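Local coordinates for GPI-anchored protein LLG1 (Arabidopsis thaliana, PDB 6A5D) that probably acts as a membrane-tethered co-receptor that helps a heterotypic receptor complex perceive RALF peptides at the plant cell surface, at residues Lys50-Ala55 with Ala94-Glu99; Met33-Ile38 with Asn83-Tyr88; Gly103-Cys106 with Ser110-Pro113; Pro45-Lys50 with Lys87-Leu92. One frame throughout, in Å; residues are numbered along the deposited sequence.

Contact 1: Lys50-Ala55 with Ala94-Glu99; sequences KECCGA and ANQCKE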
loop_
_atom_site.group_PDB
_atom_site.type_symbol
_atom_site.label_atom_id
_atom_site.label_comp_id
_atom_site.label_asym_id
_atom_site.label_seq_id
_atom_site.Cartn_x
_atom_site.Cartn_y
_atom_site.Cartn_z
ATOM N N LYS A 50 -7.949 -10.827 -1.901
ATOM C CA LYS A 50 -8.477 -9.905 -2.901
ATOM C C LYS A 50 -8.986 -8.621 -2.254
ATOM O O LYS A 50 -8.703 -7.515 -2.741
ATOM C CB LYS A 50 -9.580 -10.579 -3.717
ATOM C CG LYS A 50 -10.156 -9.681 -4.808
ATOM C CD LYS A 50 -11.034 -10.454 -5.786
ATOM C CE LYS A 50 -10.280 -11.612 -6.429
ATOM N NZ LYS A 50 -10.729 -11.867 -7.831
ATOM N N GLU A 51 -9.724 -8.736 -1.150
ATOM C CA GLU A 51 -10.220 -7.536 -0.478
ATOM C C GLU A 51 -9.082 -6.700 0.094
ATOM O O GLU A 51 -9.116 -5.470 0.030
ATOM C CB GLU A 51 -11.222 -7.903 0.626
ATOM C CG GLU A 51 -12.574 -8.401 0.140
ATOM C CD GLU A 51 -12.503 -9.751 -0.540
ATOM O OE1 GLU A 51 -13.310 -9.997 -1.452
ATOM O OE2 GLU A 51 -11.623 -10.542 -0.174
ATOM N N CYS A 52 -8.034 -7.355 0.594
ATOM C CA CYS A 52 -6.896 -6.626 1.136
ATOM C C CYS A 52 -6.139 -5.907 0.036
ATOM O O CYS A 52 -5.781 -4.735 0.192
ATOM C CB CYS A 52 -5.977 -7.577 1.901
ATOM S SG CYS A 52 -6.640 -8.158 3.503
ATOM N N CYS A 53 -5.876 -6.588 -1.084
ATOM C CA CYS A 53 -5.214 -5.935 -2.205
ATOM C C CYS A 53 -6.040 -4.769 -2.729
ATOM O O CYS A 53 -5.498 -3.690 -2.988
ATOM C CB CYS A 53 -4.937 -6.946 -3.314
ATOM S SG CYS A 53 -4.195 -6.180 -4.747
ATOM N N GLY A 54 -7.356 -4.961 -2.880
ATOM C CA GLY A 54 -8.187 -3.879 -3.388
ATOM C C GLY A 54 -8.172 -2.661 -2.487
ATOM O O GLY A 54 -8.107 -1.530 -2.970
ATOM N N ALA A 55 -8.227 -2.872 -1.172
ATOM C CA ALA A 55 -8.220 -1.747 -0.239
ATOM C C ALA A 55 -6.882 -1.023 -0.274
ATOM O O ALA A 55 -6.826 0.214 -0.197
ATOM C CB ALA A 55 -8.513 -2.258 1.170
ATOM N N ALA A 94 1.906 -6.457 -0.844
ATOM C CA ALA A 94 2.673 -6.796 -2.034
ATOM C C ALA A 94 2.444 -8.249 -2.438
ATOM O O ALA A 94 2.185 -8.550 -3.612
ATOM C CB ALA A 94 4.155 -6.541 -1.769
ATOM N N ASN A 95 2.499 -9.167 -1.468
ATOM C CA ASN A 95 2.297 -10.587 -1.762
ATOM C C ASN A 95 0.882 -10.842 -2.249
ATOM O O ASN A 95 0.680 -11.513 -3.271
ATOM C CB ASN A 95 2.572 -11.428 -0.513
ATOM C CG ASN A 95 4.043 -11.505 -0.174
ATOM O OD1 ASN A 95 4.897 -11.230 -1.008
ATOM N ND2 ASN A 95 4.346 -11.905 1.057
ATOM N N GLN A 96 -0.117 -10.317 -1.523
ATOM C CA GLN A 96 -1.509 -10.557 -1.905
ATOM C C GLN A 96 -1.814 -10.019 -3.296
ATOM O O GLN A 96 -2.481 -10.688 -4.095
ATOM C CB GLN A 96 -2.484 -9.917 -0.913
ATOM C CG GLN A 96 -2.408 -10.428 0.507
ATOM C CD GLN A 96 -3.099 -9.487 1.471
ATOM O OE1 GLN A 96 -2.970 -8.251 1.354
ATOM N NE2 GLN A 96 -3.846 -10.051 2.428
ATOM N N CYS A 97 -1.351 -8.800 -3.608
ATOM C CA CYS A 97 -1.649 -8.232 -4.915
ATOM C C CYS A 97 -0.937 -9.015 -6.011
ATOM O O CYS A 97 -1.494 -9.221 -7.097
ATOM C CB CYS A 97 -1.260 -6.751 -4.954
ATOM S SG CYS A 97 -2.354 -5.652 -4.050
ATOM N N LYS A 98 0.298 -9.454 -5.752
ATOM C CA LYS A 98 1.014 -10.225 -6.762
ATOM C C LYS A 98 0.346 -11.571 -6.995
ATOM O O LYS A 98 0.456 -12.126 -8.095
ATOM C CB LYS A 98 2.484 -10.387 -6.377
ATOM C CG LYS A 98 3.318 -9.123 -6.574
ATOM C CD LYS A 98 4.676 -9.218 -5.890
ATOM C CE LYS A 98 5.582 -10.234 -6.495
ATOM N NZ LYS A 98 6.881 -10.179 -5.753
ATOM N N GLU A 99 -0.393 -12.079 -6.000
ATOM C CA GLU A 99 -1.216 -13.270 -6.187
ATOM C C GLU A 99 -2.445 -13.015 -7.049
ATOM O O GLU A 99 -3.032 -13.970 -7.570
ATOM C CB GLU A 99 -1.594 -13.909 -4.845
ATOM C CG GLU A 99 -0.398 -14.436 -4.068
ATOM C CD GLU A 99 -0.776 -15.165 -2.784
ATOM O OE1 GLU A 99 -1.981 -15.258 -2.449
ATOM O OE2 GLU A 99 0.155 -15.693 -2.132
#
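The side-chain amide of Q96 lies against C52, its OE1 3.1 Å from CB of that cysteine and its NE2 3.5 Å from the SG. This is part of a disulfide-linked helix pair in a small, all-helical, cysteine-rich fold: the axes of segments 50-55 and 94-99, on helix 49-60 and helix 92-99, approach to 8.5 Å, their directions 108° apart. Helices crossed so steeply meet over a short length, and one covalent bond, C53 SG to C97 SG at 2.0 Å, sits where they do. The two half-cystines arrive differently. SG of C53 stands anti to its own backbone N (chi1 177°), whereas SG of C97 lies beside its N; the torsion about the sulfur bond is 111° and the two CA atoms are 5.0 Å apart. Cysteine suits both places because it is short enough to let the helices come so near. C52, the residue before C53, is tied in a second direction, to C42. Q96 lies on C52 and Y47, its methylenes bridging the distance from helix 92-99. An alanine here has no amide to lay against C52, and a gap would probably open between C52 and Y47. In the glutamine, NE2 comes to 3.3 Å from CB of C52.

Contact 2: Met33-Ile38 with Asn83-Tyr88; sequences MNYTII and NLYGKY. With NAG (2-acetamido-2-deoxy-beta-D-glucopyranose), chain C.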
loop_
_atom_site.group_PDB
_atom_site.type_symbol
_atom_site.label_atom_id
_atom_site.label_comp_id
_atom_site.label_asym_id
_atom_site.label_seq_id
_atom_site.Cartn_x
_atom_site.Cartn_y
_atom_site.Cartn_z
ATOM N N MET A 33 -2.281 10.320 7.590
ATOM C CA MET A 33 -3.369 9.957 6.705
ATOM C C MET A 33 -4.320 8.999 7.404
ATOM O O MET A 33 -4.066 8.503 8.510
ATOM C CB MET A 33 -2.832 9.338 5.418
ATOM C CG MET A 33 -2.135 10.383 4.580
ATOM S SD MET A 33 -1.400 9.759 3.048
ATOM C CE MET A 33 -2.853 9.158 2.174
ATOM N N ASN A 34 -5.432 8.746 6.742
ATOM C CA ASN A 34 -6.487 7.918 7.292
ATOM C C ASN A 34 -6.406 6.544 6.647
ATOM O O ASN A 34 -6.608 6.411 5.439
ATOM C CB ASN A 34 -7.847 8.572 7.051
ATOM C CG ASN A 34 -8.955 7.872 7.802
ATOM O OD1 ASN A 34 -8.985 6.653 7.860
ATOM N ND2 ASN A 34 -9.864 8.636 8.395
ATOM N N TYR A 35 -6.134 5.529 7.463
ATOM C CA TYR A 35 -5.898 4.168 7.003
ATOM C C TYR A 35 -7.132 3.284 7.122
ATOM O O TYR A 35 -7.043 2.077 6.861
ATOM C CB TYR A 35 -4.691 3.559 7.738
ATOM C CG TYR A 35 -3.412 4.225 7.317
ATOM C CD1 TYR A 35 -3.067 5.477 7.828
ATOM C CD2 TYR A 35 -2.581 3.636 6.377
ATOM C CE1 TYR A 35 -1.918 6.117 7.418
ATOM C CE2 TYR A 35 -1.438 4.265 5.957
ATOM C CZ TYR A 35 -1.105 5.503 6.477
ATOM O OH TYR A 35 0.036 6.121 6.044
ATOM N N THR A 36 -8.287 3.862 7.474
ATOM C CA THR A 36 -9.465 3.050 7.770
ATOM C C THR A 36 -9.962 2.287 6.548
ATOM O O THR A 36 -10.505 1.183 6.692
ATOM C CB THR A 36 -10.558 3.907 8.413
ATOM O OG1 THR A 36 -10.017 4.522 9.587
ATOM C CG2 THR A 36 -11.765 3.056 8.812
ATOM N N ILE A 37 -9.758 2.821 5.344
ATOM C CA ILE A 37 -10.154 2.069 4.154
ATOM C C ILE A 37 -9.487 0.696 4.136
ATOM O O ILE A 37 -10.096 -0.304 3.733
ATOM C CB ILE A 37 -9.882 2.879 2.875
ATOM C CG1 ILE A 37 -10.483 2.170 1.671
ATOM C CG2 ILE A 37 -8.376 3.127 2.684
ATOM C CD1 ILE A 37 -10.364 2.966 0.413
ATOM N N ILE A 38 -8.238 0.617 4.607
ATOM C CA ILE A 38 -7.548 -0.673 4.677
ATOM C C ILE A 38 -7.958 -1.457 5.921
ATOM O O ILE A 38 -8.341 -2.634 5.830
ATOM C CB ILE A 38 -6.020 -0.495 4.611
ATOM C CG1 ILE A 38 -5.593 0.258 3.344
ATOM C CG2 ILE A 38 -5.349 -1.875 4.707
ATOM C CD1 ILE A 38 -4.100 0.517 3.258
ATOM N N ASN A 83 1.796 -0.766 8.017
ATOM C CA ASN A 83 2.050 -1.943 8.829
ATOM C C ASN A 83 1.962 -1.619 10.310
ATOM O O ASN A 83 1.524 -2.464 11.103
ATOM C CB ASN A 83 3.416 -2.505 8.466
ATOM C CG ASN A 83 3.485 -2.982 7.021
ATOM O OD1 ASN A 83 2.457 -3.207 6.379
ATOM N ND2 ASN A 83 4.697 -3.137 6.511
ATOM N N LEU A 84 2.364 -0.408 10.694
ATOM C CA LEU A 84 2.268 0.016 12.085
ATOM C C LEU A 84 0.815 0.172 12.522
ATOM O O LEU A 84 0.383 -0.413 13.523
ATOM C CB LEU A 84 3.028 1.327 12.269
ATOM C CG LEU A 84 2.842 1.939 13.653
ATOM C CD1 LEU A 84 3.408 1.005 14.717
ATOM C CD2 LEU A 84 3.508 3.307 13.707
ATOM N N TYR A 85 0.044 0.975 11.789
ATOM C CA TYR A 85 -1.319 1.263 12.212
ATOM C C TYR A 85 -2.239 0.055 12.060
ATOM O O TYR A 85 -3.199 -0.090 12.827
ATOM C CB TYR A 85 -1.872 2.443 11.412
ATOM C CG TYR A 85 -1.160 3.767 11.631
ATOM C CD1 TYR A 85 -0.634 4.108 12.874
ATOM C CD2 TYR A 85 -1.009 4.678 10.586
ATOM C CE1 TYR A 85 0.006 5.323 13.077
ATOM C CE2 TYR A 85 -0.368 5.892 10.777
ATOM C CZ TYR A 85 0.133 6.215 12.024
ATOM O OH TYR A 85 0.774 7.414 12.230
ATOM N N GLY A 86 -1.960 -0.828 11.101
ATOM C CA GLY A 86 -2.837 -1.955 10.853
ATOM C C GLY A 86 -2.355 -3.263 11.442
ATOM O O GLY A 86 -3.060 -4.278 11.380
ATOM N N LYS A 87 -1.149 -3.248 12.010
ATOM C CA LYS A 87 -0.512 -4.450 12.549
ATOM C C LYS A 87 -0.390 -5.543 11.492
ATOM O O LYS A 87 -0.713 -6.705 11.728
ATOM C CB LYS A 87 -1.190 -4.952 13.823
ATOM C CG LYS A 87 -1.158 -3.930 14.933
ATOM C CD LYS A 87 -2.460 -3.148 14.958
ATOM C CE LYS A 87 -2.715 -2.521 16.324
ATOM N NZ LYS A 87 -4.179 -2.428 16.599
ATOM N N TYR A 88 0.082 -5.148 10.291
ATOM C CA TYR A 88 0.167 -6.096 9.185
ATOM C C TYR A 88 1.593 -6.600 9.021
ATOM O O TYR A 88 2.548 -5.839 9.207
ATOM C CB TYR A 88 -0.240 -5.413 7.879
ATOM C CG TYR A 88 -1.683 -4.981 7.833
ATOM C CD1 TYR A 88 -2.706 -5.912 7.908
ATOM C CD2 TYR A 88 -2.023 -3.632 7.701
ATOM C CE1 TYR A 88 -4.041 -5.512 7.877
ATOM C CE2 TYR A 88 -3.351 -3.226 7.666
ATOM C CZ TYR A 88 -4.349 -4.170 7.752
ATOM O OH TYR A 88 -5.668 -3.792 7.708
HETATM C C1 NAG C . -10.932 8.034 9.161
HETATM C C2 NAG C . -11.246 8.928 10.384
HETATM C C3 NAG C . -12.488 8.427 11.128
HETATM C C4 NAG C . -13.639 8.154 10.172
HETATM C C5 NAG C . -13.162 7.224 9.072
HETATM C C6 NAG C . -14.248 6.914 8.075
HETATM C C7 NAG C . -9.361 10.034 11.546
HETATM C C8 NAG C . -8.275 9.843 12.559
HETATM N N2 NAG C . -10.114 8.957 11.297
HETATM O O3 NAG C . -12.878 9.417 12.075
HETATM O O4 NAG C . -14.745 7.579 10.862
HETATM O O5 NAG C . -12.105 7.876 8.357
HETATM O O6 NAG C . -13.806 5.967 7.116
HETATM O O7 NAG C . -9.541 11.110 10.976
#
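The backbones of Y35 and Y85 face each other at 7.5 Å between CA atoms, where the turn leading into helix 36-39 meets the end of helix 74-86. The turn is an N-glycosylation sequon, N34-Y35-T36, folded as an Asx turn with Y35 at the N-cap position. OD1 of N34 accepts from two donors of T36, the backbone N at 2.9 Å, almost in line with the carbonyl bond, and OG1, whose approach is tilted from the carbonyl plane. Both hold the amide still while ND2 carries the sugar, bonded to C1 of the N-acetylglucosamine at 1.4 Å. The CB of N34 is directed away from segment 83-88, that of Y35 toward it. There the edge of Y85 meets the face of Y35 in an offset edge-to-face pair, CD2 of Y85 lying 3.5 Å from CD1 of Y35, with planes at 63°. Tyrosine serves twice here, for each ring packs while its hydroxyl binds a nearby backbone carbonyl: OH of Y35 that of F30, OH of Y85 that of E31. Beyond them I38 turns CG2 anti to its backbone N, 3.8 Å from CE2 of Y88, whose OH bonds to the carbonyl of C42. Glycine suits position 86, since with Y88 placed as it is a CB would run into its CE2, and K87 then leaves helical geometry with phi 57°. The carbonyl O of G86 sits 3.6 Å above the Y88 ring, over its centre.

Contact 3: Gly103-Cys106 with Ser110-Pro113; sequences GLEC and SQLP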
loop_
_atom_site.group_PDB
_atom_site.type_symbol
_atom_site.label_atom_id
_atom_site.label_comp_id
_atom_site.label_asym_id
_atom_site.label_seq_id
_atom_site.Cartn_x
_atom_site.Cartn_y
_atom_site.Cartn_z
ATOM N N GLY A 103 -1.890 -8.196 -10.373
ATOM C CA GLY A 103 -0.592 -7.936 -9.780
ATOM C C GLY A 103 -0.639 -6.672 -8.947
ATOM O O GLY A 103 -1.631 -6.385 -8.262
ATOM N N LEU A 104 0.430 -5.881 -9.036
ATOM C CA LEU A 104 0.516 -4.606 -8.333
ATOM C C LEU A 104 0.105 -3.424 -9.211
ATOM O O LEU A 104 0.397 -2.272 -8.867
ATOM C CB LEU A 104 1.911 -4.420 -7.724
ATOM C CG LEU A 104 2.086 -5.087 -6.350
ATOM C CD1 LEU A 104 3.560 -5.211 -6.007
ATOM C CD2 LEU A 104 1.352 -4.263 -5.294
ATOM N N GLU A 105 -0.597 -3.687 -10.313
ATOM C CA GLU A 105 -1.011 -2.627 -11.229
ATOM C C GLU A 105 -2.250 -1.898 -10.716
ATOM O O GLU A 105 -3.259 -2.520 -10.362
ATOM C CB GLU A 105 -1.289 -3.213 -12.618
ATOM C CG GLU A 105 -1.756 -2.189 -13.641
ATOM C CD GLU A 105 -1.819 -2.746 -15.057
ATOM O OE1 GLU A 105 -2.324 -3.877 -15.231
ATOM O OE2 GLU A 105 -1.387 -2.041 -15.994
ATOM N N CYS A 106 -2.171 -0.572 -10.693
ATOM C CA CYS A 106 -3.333 0.252 -10.408
ATOM C C CYS A 106 -4.261 0.261 -11.617
ATOM O O CYS A 106 -3.804 0.151 -12.758
ATOM C CB CYS A 106 -2.883 1.669 -10.102
ATOM S SG CYS A 106 -2.069 1.790 -8.499
ATOM N N SER A 110 -0.717 2.570 -13.645
ATOM C CA SER A 110 0.599 2.634 -13.031
ATOM C C SER A 110 0.794 1.457 -12.074
ATOM O O SER A 110 -0.163 0.806 -11.647
ATOM C CB SER A 110 0.784 3.956 -12.286
ATOM O OG SER A 110 2.127 4.097 -11.838
ATOM N N GLN A 111 2.054 1.207 -11.719
ATOM C CA GLN A 111 2.436 0.084 -10.872
ATOM C C GLN A 111 2.766 0.599 -9.479
ATOM O O GLN A 111 3.493 1.587 -9.330
ATOM C CB GLN A 111 3.691 -0.598 -11.422
ATOM C CG GLN A 111 3.605 -0.964 -12.883
ATOM C CD GLN A 111 2.501 -1.957 -13.146
ATOM O OE1 GLN A 111 2.298 -2.895 -12.365
ATOM N NE2 GLN A 111 1.765 -1.753 -14.230
ATOM N N LEU A 112 2.259 -0.114 -8.441
ATOM C CA LEU A 112 2.669 0.209 -7.080
ATOM C C LEU A 112 3.959 -0.526 -6.742
ATOM O O LEU A 112 4.140 -1.680 -7.148
ATOM C CB LEU A 112 1.603 -0.244 -6.099
ATOM C CG LEU A 112 0.319 0.563 -6.135
ATOM C CD1 LEU A 112 -0.774 -0.147 -5.347
ATOM C CD2 LEU A 112 0.617 1.930 -5.569
ATOM N N PRO A 113 4.873 0.111 -6.009
ATOM C CA PRO A 113 6.107 -0.573 -5.639
ATOM C C PRO A 113 5.831 -1.685 -4.643
ATOM O O PRO A 113 4.905 -1.587 -3.820
ATOM C CB PRO A 113 6.953 0.547 -5.006
ATOM C CG PRO A 113 5.920 1.466 -4.418
ATOM C CD PRO A 113 4.802 1.469 -5.437
#
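Between L104 and L112 the backbones join tightly: N of L112 gives its hydrogen to O of L104 at 2.9 Å, almost straight at 178°. A second bond, from N of C106 to O of S110, is short at 2.6 Å. The two flank E105 and Q111, which form a single antiparallel bridge as a non-hydrogen-bonded pair, so the chain folds back like a minimal hairpin after helix 92-99. On the packed face SG of C106, itself joined to C61, rests 3.6 Å from CG of L112. L104 crosses L112 at about a right angle, and both leucines reach F56 of helix 49-60, where branched apolar side chains fit. The other face is looser and nearer solvent. Q111 bends at chi2 (-62°), which folds its amide back over E105, so that NE2 lies 3.6 Å from CG of that residue. Shortening E105 to alanine removes the methylene and carboxylate beside NE2 of Q111, and that amide would probably be freer to turn. Two backbone bonds, a disulfide and leucine packing probably do most to hold the shape, while the E105 and Q111 side chains add contact without a hydrogen bond to each other.

Contact 4: Pro45-Lys50 with Lys87-Leu92; sequences PKYPPK and KYPPGL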
loop_
_atom_site.group_PDB
_atom_site.type_symbol
_atom_site.label_atom_id
_atom_site.label_comp_id
_atom_site.label_asym_id
_atom_site.label_seq_id
_atom_site.Cartn_x
_atom_site.Cartn_y
_atom_site.Cartn_z
ATOM N N PRO A 45 -6.407 -12.897 11.632
ATOM C CA PRO A 45 -5.148 -13.293 10.990
ATOM C C PRO A 45 -5.316 -13.884 9.581
ATOM O O PRO A 45 -4.347 -13.928 8.825
ATOM C CB PRO A 45 -4.600 -14.355 11.941
ATOM C CG PRO A 45 -5.808 -14.942 12.567
ATOM C CD PRO A 45 -6.820 -13.845 12.681
ATOM N N LYS A 46 -6.526 -14.308 9.220
ATOM C CA LYS A 46 -6.792 -14.824 7.873
ATOM C C LYS A 46 -7.207 -13.676 6.953
ATOM O O LYS A 46 -8.375 -13.499 6.601
ATOM C CB LYS A 46 -7.819 -15.949 7.912
ATOM C CG LYS A 46 -7.283 -17.221 8.542
ATOM C CD LYS A 46 -8.263 -18.363 8.392
ATOM C CE LYS A 46 -7.661 -19.647 8.903
ATOM N NZ LYS A 46 -6.317 -19.836 8.302
ATOM N N TYR A 47 -6.220 -12.867 6.591
ATOM C CA TYR A 47 -6.456 -11.698 5.756
ATOM C C TYR A 47 -7.015 -12.111 4.393
ATOM O O TYR A 47 -6.439 -12.978 3.728
ATOM C CB TYR A 47 -5.147 -10.945 5.545
ATOM C CG TYR A 47 -4.441 -10.509 6.812
ATOM C CD1 TYR A 47 -4.895 -9.432 7.551
ATOM C CD2 TYR A 47 -3.273 -11.140 7.233
ATOM C CE1 TYR A 47 -4.230 -9.019 8.694
ATOM C CE2 TYR A 47 -2.607 -10.729 8.366
ATOM C CZ TYR A 47 -3.089 -9.665 9.094
ATOM O OH TYR A 47 -2.432 -9.252 10.233
ATOM N N PRO A 48 -8.148 -11.564 3.972
ATOM C CA PRO A 48 -8.702 -11.909 2.642
ATOM C C PRO A 48 -7.857 -11.302 1.533
ATOM O O PRO A 48 -7.779 -10.074 1.413
ATOM C CB PRO A 48 -10.093 -11.256 2.679
ATOM C CG PRO A 48 -9.936 -10.117 3.665
ATOM C CD PRO A 48 -8.991 -10.612 4.714
ATOM N N PRO A 49 -7.239 -12.116 0.674
ATOM C CA PRO A 49 -6.255 -11.559 -0.286
ATOM C C PRO A 49 -6.819 -10.532 -1.259
ATOM O O PRO A 49 -6.195 -9.483 -1.474
ATOM C CB PRO A 49 -5.674 -12.801 -0.979
ATOM C CG PRO A 49 -6.739 -13.853 -0.793
ATOM C CD PRO A 49 -7.379 -13.577 0.542
ATOM N N LYS A 50 -7.949 -10.827 -1.901
ATOM C CA LYS A 50 -8.477 -9.905 -2.901
ATOM C C LYS A 50 -8.986 -8.621 -2.254
ATOM O O LYS A 50 -8.703 -7.515 -2.741
ATOM C CB LYS A 50 -9.580 -10.579 -3.717
ATOM C CG LYS A 50 -10.156 -9.681 -4.808
ATOM C CD LYS A 50 -11.034 -10.454 -5.786
ATOM C CE LYS A 50 -10.280 -11.612 -6.429
ATOM N NZ LYS A 50 -10.729 -11.867 -7.831
ATOM N N LYS A 87 -1.149 -3.248 12.010
ATOM C CA LYS A 87 -0.512 -4.450 12.549
ATOM C C LYS A 87 -0.390 -5.543 11.492
ATOM O O LYS A 87 -0.713 -6.705 11.728
ATOM C CB LYS A 87 -1.190 -4.952 13.823
ATOM C CG LYS A 87 -1.158 -3.930 14.933
ATOM C CD LYS A 87 -2.460 -3.148 14.958
ATOM C CE LYS A 87 -2.715 -2.521 16.324
ATOM N NZ LYS A 87 -4.179 -2.428 16.599
ATOM N N TYR A 88 0.082 -5.148 10.291
ATOM C CA TYR A 88 0.167 -6.096 9.185
ATOM C C TYR A 88 1.593 -6.600 9.021
ATOM O O TYR A 88 2.548 -5.839 9.207
ATOM C CB TYR A 88 -0.240 -5.413 7.879
ATOM C CG TYR A 88 -1.683 -4.981 7.833
ATOM C CD1 TYR A 88 -2.706 -5.912 7.908
ATOM C CD2 TYR A 88 -2.023 -3.632 7.701
ATOM C CE1 TYR A 88 -4.041 -5.512 7.877
ATOM C CE2 TYR A 88 -3.351 -3.226 7.666
ATOM C CZ TYR A 88 -4.349 -4.170 7.752
ATOM O OH TYR A 88 -5.668 -3.792 7.708
ATOM N N PRO A 89 1.754 -7.868 8.656
ATOM C CA PRO A 89 3.082 -8.382 8.338
ATOM C C PRO A 89 3.687 -7.610 7.180
ATOM O O PRO A 89 2.981 -7.257 6.221
ATOM C CB PRO A 89 2.802 -9.835 7.921
ATOM C CG PRO A 89 1.504 -10.177 8.594
ATOM C CD PRO A 89 0.705 -8.903 8.612
ATOM N N PRO A 90 4.988 -7.335 7.221
ATOM C CA PRO A 90 5.626 -6.650 6.092
ATOM C C PRO A 90 5.523 -7.504 4.838
ATOM O O PRO A 90 5.711 -8.719 4.876
ATOM C CB PRO A 90 7.083 -6.489 6.544
ATOM C CG PRO A 90 7.283 -7.588 7.565
ATOM C CD PRO A 90 5.952 -7.708 8.272
ATOM N N GLY A 91 5.208 -6.852 3.721
ATOM C CA GLY A 91 5.028 -7.528 2.460
ATOM C C GLY A 91 3.668 -8.169 2.243
ATOM O O GLY A 91 3.437 -8.727 1.160
ATOM N N LEU A 92 2.803 -8.098 3.166
ATOM C CA LEU A 92 1.482 -8.720 3.031
ATOM C C LEU A 92 0.779 -8.258 1.754
ATOM O O LEU A 92 0.379 -9.073 0.918
ATOM C CB LEU A 92 0.615 -8.406 4.252
ATOM C CG LEU A 92 -0.822 -8.935 4.218
ATOM C CD1 LEU A 92 -0.833 -10.455 4.172
ATOM C CD2 LEU A 92 -1.612 -8.424 5.412
HETATM O O HOH W 1 -3.721 -6.973 11.624
#
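Y47 reaches across to the chain between helices 74-86 and 92-99, where its ring meets Y88, P89 and L92 and its hydroxyl reaches toward K87. L92 takes a face: its CD2 sits 3.7 Å from the ring centroid and 13° off the normal, a CH-pi contact. CG of L92 is anti to its backbone N (chi1 177°), which carries the branched end out over the tyrosine. The opposite face of Y47 has the carbonyl carbon of P45 above its rim, so the ring lies between its own loop and L92. Y88 meets it otherwise. CE1 of Y47 comes in at the edge of the Y88 ring, near its plane, 3.5 Å from CD1, and the rings meet at a slant. After Y88 the chain makes a type II beta turn, P89-P90-G91-L92, closed by N of L92 to O of P89 at 3.2 Å. Proline suits the second place of such a turn and glycine the third, for phi of G91 is 82° and a CB there would be jammed against the carbonyl before it. G91 is also the N-cap of helix 92-99, just as P48 is that of helix 49-60, and P49 after it needs no N-H in the first turn. The rigid ring of P89 packs toward the phenol end, with CD 3.5 Å from OH of Y47. In the plane of the Y47 ring, at its edge, a water stands 3.0 Å from that OH and donates to O of K87 at 3.0 Å.

Contacts 1 and 2 are buried, contact 3 partly so, and contact 4 lies at the surface. Contacts 1 and 4 both include the start of helix 49-60, but 1 uses C52 and C53 within it and 4 uses Y47 just before; Y47 touches Q96 and C52. Contacts 2 and 4 share K87 and Y88; the Y88 ring meets I38 in 2 and Y47 in 4. Contact 3 stands apart from 2 and 4 but touches contact 1 through C97 and L104. The chemistry follows the place: a covalent sulfur bond in contact 1, aromatic packing beside a glycosylated turn in 2, backbone bonds in the helix-free loop of 3, and a tyrosine joined through water and apolar contacts in 4.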